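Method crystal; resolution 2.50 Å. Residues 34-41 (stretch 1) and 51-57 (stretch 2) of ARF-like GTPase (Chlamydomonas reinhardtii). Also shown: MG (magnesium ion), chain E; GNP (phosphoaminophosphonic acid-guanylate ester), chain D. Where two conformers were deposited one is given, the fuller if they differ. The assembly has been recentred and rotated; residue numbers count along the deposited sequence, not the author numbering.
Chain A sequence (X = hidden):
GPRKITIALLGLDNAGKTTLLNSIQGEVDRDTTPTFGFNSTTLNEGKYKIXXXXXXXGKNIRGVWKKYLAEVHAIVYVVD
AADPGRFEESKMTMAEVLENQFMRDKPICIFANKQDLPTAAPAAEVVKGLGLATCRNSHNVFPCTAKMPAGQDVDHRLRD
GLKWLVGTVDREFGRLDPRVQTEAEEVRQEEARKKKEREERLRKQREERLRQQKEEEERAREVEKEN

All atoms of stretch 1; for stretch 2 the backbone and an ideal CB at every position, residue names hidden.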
# COMPACT_ATOMS: atom_id res chain seq x y z
N PRO A 34 -13.92 1.75 9.92
CA PRO A 34 -12.63 1.13 10.21
C PRO A 34 -12.55 -0.36 9.85
O PRO A 34 -13.44 -1.14 10.13
CB PRO A 34 -12.50 1.32 11.71
CG PRO A 34 -13.21 2.62 11.97
CD PRO A 34 -14.41 2.53 11.07
N THR A 35 -11.48 -0.75 9.20
CA THR A 35 -11.30 -2.12 8.78
C THR A 35 -10.71 -2.93 9.94
O THR A 35 -9.58 -2.73 10.33
CB THR A 35 -10.39 -2.11 7.56
OG1 THR A 35 -10.94 -1.18 6.62
CG2 THR A 35 -10.24 -3.50 6.96
N PHE A 36 -11.52 -3.81 10.52
CA PHE A 36 -11.04 -4.78 11.51
C PHE A 36 -10.96 -6.13 10.82
O PHE A 36 -11.73 -7.02 11.14
CB PHE A 36 -12.00 -4.92 12.69
CG PHE A 36 -12.01 -3.75 13.63
CD1 PHE A 36 -12.64 -2.55 13.29
CD2 PHE A 36 -11.45 -3.86 14.89
CE1 PHE A 36 -12.66 -1.49 14.18
CE2 PHE A 36 -11.48 -2.80 15.78
CZ PHE A 36 -12.08 -1.62 15.42
N GLY A 37 -10.09 -6.24 9.82
CA GLY A 37 -9.87 -7.49 9.12
C GLY A 37 -9.18 -7.01 7.87
O GLY A 37 -8.21 -6.22 7.98
N PHE A 38 -9.72 -7.43 6.72
CA PHE A 38 -9.34 -6.87 5.46
C PHE A 38 -10.38 -6.98 4.33
O PHE A 38 -11.31 -7.83 4.33
CB PHE A 38 -8.05 -7.55 5.00
CG PHE A 38 -8.24 -8.93 4.45
CD1 PHE A 38 -8.52 -9.13 3.10
CD2 PHE A 38 -8.10 -10.02 5.26
CE1 PHE A 38 -8.69 -10.42 2.57
CE2 PHE A 38 -8.29 -11.32 4.74
CZ PHE A 38 -8.57 -11.51 3.39
N ASN A 39 -10.18 -6.11 3.34
CA ASN A 39 -10.90 -6.11 2.09
C ASN A 39 -9.90 -6.56 1.01
O ASN A 39 -8.71 -6.30 1.12
CB ASN A 39 -11.41 -4.69 1.83
CG ASN A 39 -12.22 -4.11 3.02
OD1 ASN A 39 -13.21 -4.69 3.45
ND2 ASN A 39 -11.81 -2.95 3.51
N SER A 40 -10.39 -7.18 -0.04
CA SER A 40 -9.56 -7.81 -1.07
C SER A 40 -10.25 -7.54 -2.36
O SER A 40 -11.43 -7.83 -2.47
CB SER A 40 -9.54 -9.32 -0.81
OG SER A 40 -9.00 -10.10 -1.85
N THR A 41 -9.56 -7.01 -3.35
CA THR A 41 -10.15 -6.93 -4.68
C THR A 41 -9.08 -7.07 -5.77
O THR A 41 -7.91 -7.17 -5.48
CB THR A 41 -10.93 -5.63 -4.82
OG1 THR A 41 -10.31 -4.77 -5.77
CG2 THR A 41 -10.95 -4.92 -3.51
N UNK A 51 -4.06 -8.17 -7.51
CA UNK A 51 -4.75 -8.48 -6.30
C UNK A 51 -4.34 -7.48 -5.21
O UNK A 51 -3.15 -7.39 -4.88
CB UNK A 51 -4.46 -9.92 -5.87
N UNK A 52 -5.31 -6.73 -4.69
CA UNK A 52 -5.05 -5.76 -3.64
C UNK A 52 -5.64 -6.15 -2.29
O UNK A 52 -6.81 -6.36 -2.17
CB UNK A 52 -5.60 -4.40 -4.06
N UNK A 53 -4.80 -6.25 -1.28
CA UNK A 53 -5.23 -6.53 0.09
C UNK A 53 -5.24 -5.23 0.93
O UNK A 53 -4.20 -4.66 1.19
CB UNK A 53 -4.31 -7.57 0.73
N UNK A 54 -6.42 -4.78 1.31
CA UNK A 54 -6.57 -3.60 2.12
C UNK A 54 -6.64 -4.03 3.58
O UNK A 54 -7.63 -4.57 4.01
CB UNK A 54 -7.81 -2.80 1.71
N UNK A 55 -5.56 -3.85 4.32
CA UNK A 55 -5.48 -4.32 5.69
C UNK A 55 -5.83 -3.19 6.63
O UNK A 55 -5.48 -2.04 6.38
CB UNK A 55 -4.09 -4.87 6.00
N UNK A 56 -6.46 -3.52 7.74
CA UNK A 56 -6.73 -2.51 8.77
C UNK A 56 -5.45 -1.94 9.31
O UNK A 56 -4.45 -2.66 9.40
CB UNK A 56 -7.56 -3.10 9.91
N UNK A 57 -5.47 -0.65 9.69
CA UNK A 57 -4.30 -0.01 10.25
C UNK A 57 -4.32 0.30 11.72
O UNK A 57 -3.35 0.81 12.23
CB UNK A 57 -4.05 1.30 9.50
MG MG E . -10.01 0.50 6.04
PG GNP D . -8.50 1.68 8.82
O1G GNP D . -9.53 0.76 7.98
O2G GNP D . -7.01 1.35 8.46
O3G GNP D . -8.89 1.55 10.30
N3B GNP D . -8.70 3.27 8.24
PB GNP D . -8.59 3.51 6.57
O1B GNP D . -9.19 2.28 5.72
O2B GNP D . -7.14 3.79 6.28
O3A GNP D . -9.43 4.85 6.41
PA GNP D . -10.75 5.08 5.55
O1A GNP D . -11.75 4.33 6.34
O2A GNP D . -10.43 4.77 4.13
O5' GNP D . -10.88 6.66 5.75
C5' GNP D . -10.80 7.22 7.08
C4' GNP D . -11.60 8.55 7.17
O4' GNP D . -10.96 9.46 6.27
C3' GNP D . -13.01 8.46 6.61
O3' GNP D . -13.86 9.50 7.09
C2' GNP D . -12.85 8.80 5.16
O2' GNP D . -13.99 9.31 4.54
C1' GNP D . -11.84 9.90 5.26
N9 GNP D . -11.09 10.19 4.03
C8 GNP D . -10.47 9.28 3.28
N7 GNP D . -9.82 9.87 2.27
C5 GNP D . -10.03 11.19 2.37
C6 GNP D . -9.62 12.35 1.56
O6 GNP D . -8.92 12.23 0.54
N1 GNP D . -10.01 13.54 1.98
C2 GNP D . -10.77 13.72 3.10
N2 GNP D . -11.12 14.97 3.40
N3 GNP D . -11.20 12.70 3.89
C4 GNP D . -10.87 11.41 3.54

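Stretch 2 runs antiparallel to strand 38-41, and its strand, 51-55, leads into residues 56 and 57 beside the nucleotide.

Position 51 points its CA-to-CB bond sideways. The ideal CB lies 4.4 Å from T41 O, and little of stretch 1 limits it. Many residues would suit, polar or charged ones included. The deposited residue is E51. Its CA makes a CA-H...O contact with T41 O at 3.5 Å.

Position 52 pairs with T41 by backbone hydrogen bonds: N of 52 to T41 O, 2.8 Å, and T41 N to O of 52, 3.1 Å. Its CB lies on the face that carries T41 and N39. The extended backbone favours a beta-branched residue, though other apolar ones would fit. It is V52.

Position 53 shares a face with S40 and F38. The ideal CB is 5.1 Å from F38 CD1, so a long apolar or aromatic side chain could reach that ring. It is F53. Its edge is turned toward the face of F38 in an offset edge-to-face pair, with centroids 5.7 Å apart and planes at 71°.

Position 54 sits on the N39 face, and two backbone hydrogen bonds join it to N39. The N39 amide ND2 offers a donor, and the magnesium ion lies beyond. An acceptor is called for; Asp, Asn or a longer acid are candidates. It is D54. N39 ND2 donates to D54 OD2 at 2.8 Å, nearly straight at 171°. D54 OD1 accepts a hydrogen bond of 2.6 Å from the oxygen of water 1, a magnesium ligand. The acid therefore meets the metal through water, while T35 OG1 binds MG directly at 2.0 Å.

Position 55 returns to the F38 face, its ideal CB 4.9 Å from F38 CB. A medium or large apolar side chain would suit. It is L55, whose CD1 packs 3.6 Å from F38 CB.

At position 56 a CB would point toward stretch 1 and lie 2.1 Å from T35 O, a clash. With the backbone as it stands, glycine is the clear choice. It is G56. Its N donates to G37 O at 3.2 Å, and its CA contacts T35 O at 3.3 Å.

Position 57 touches nothing in stretch 1. An ideal CB would be crowded by GNP O2G at 3.1 Å, so glycine is favoured. It is G57, whose N donates to GNP O2G at 2.8 Å. T35 N likewise donates to GNP O1G at 2.8 Å, so both stretches hold the gamma-phosphate.

Stretch 2 51-57: EVFDLGG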
# COMPACT_ATOMS: atom_id res chain seq x y z
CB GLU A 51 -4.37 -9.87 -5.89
CG GLU A 51 -5.33 -10.51 -4.89
CD GLU A 51 -4.97 -12.00 -4.61
OE1 GLU A 51 -3.76 -12.38 -4.49
OE2 GLU A 51 -5.92 -12.81 -4.52
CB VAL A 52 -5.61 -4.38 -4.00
CG1 VAL A 52 -5.08 -3.34 -3.04
CG2 VAL A 52 -5.22 -4.03 -5.42
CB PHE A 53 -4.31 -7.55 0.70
CG PHE A 53 -4.49 -8.93 0.13
CD1 PHE A 53 -3.53 -9.49 -0.71
CD2 PHE A 53 -5.61 -9.69 0.45
CE1 PHE A 53 -3.68 -10.77 -1.19
CE2 PHE A 53 -5.78 -10.98 -0.07
CZ PHE A 53 -4.80 -11.52 -0.91
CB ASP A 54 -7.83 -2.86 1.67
CG ASP A 54 -8.32 -1.83 2.69
OD1 ASP A 54 -7.51 -1.25 3.45
OD2 ASP A 54 -9.55 -1.59 2.73
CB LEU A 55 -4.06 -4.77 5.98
CG LEU A 55 -3.67 -6.18 5.53
CD1 LEU A 55 -4.62 -6.76 4.48
CD2 LEU A 55 -2.23 -6.23 5.07
O HOH W 1 -8.24 -0.48 5.79
O HOH W 2 -11.79 1.54 6.33
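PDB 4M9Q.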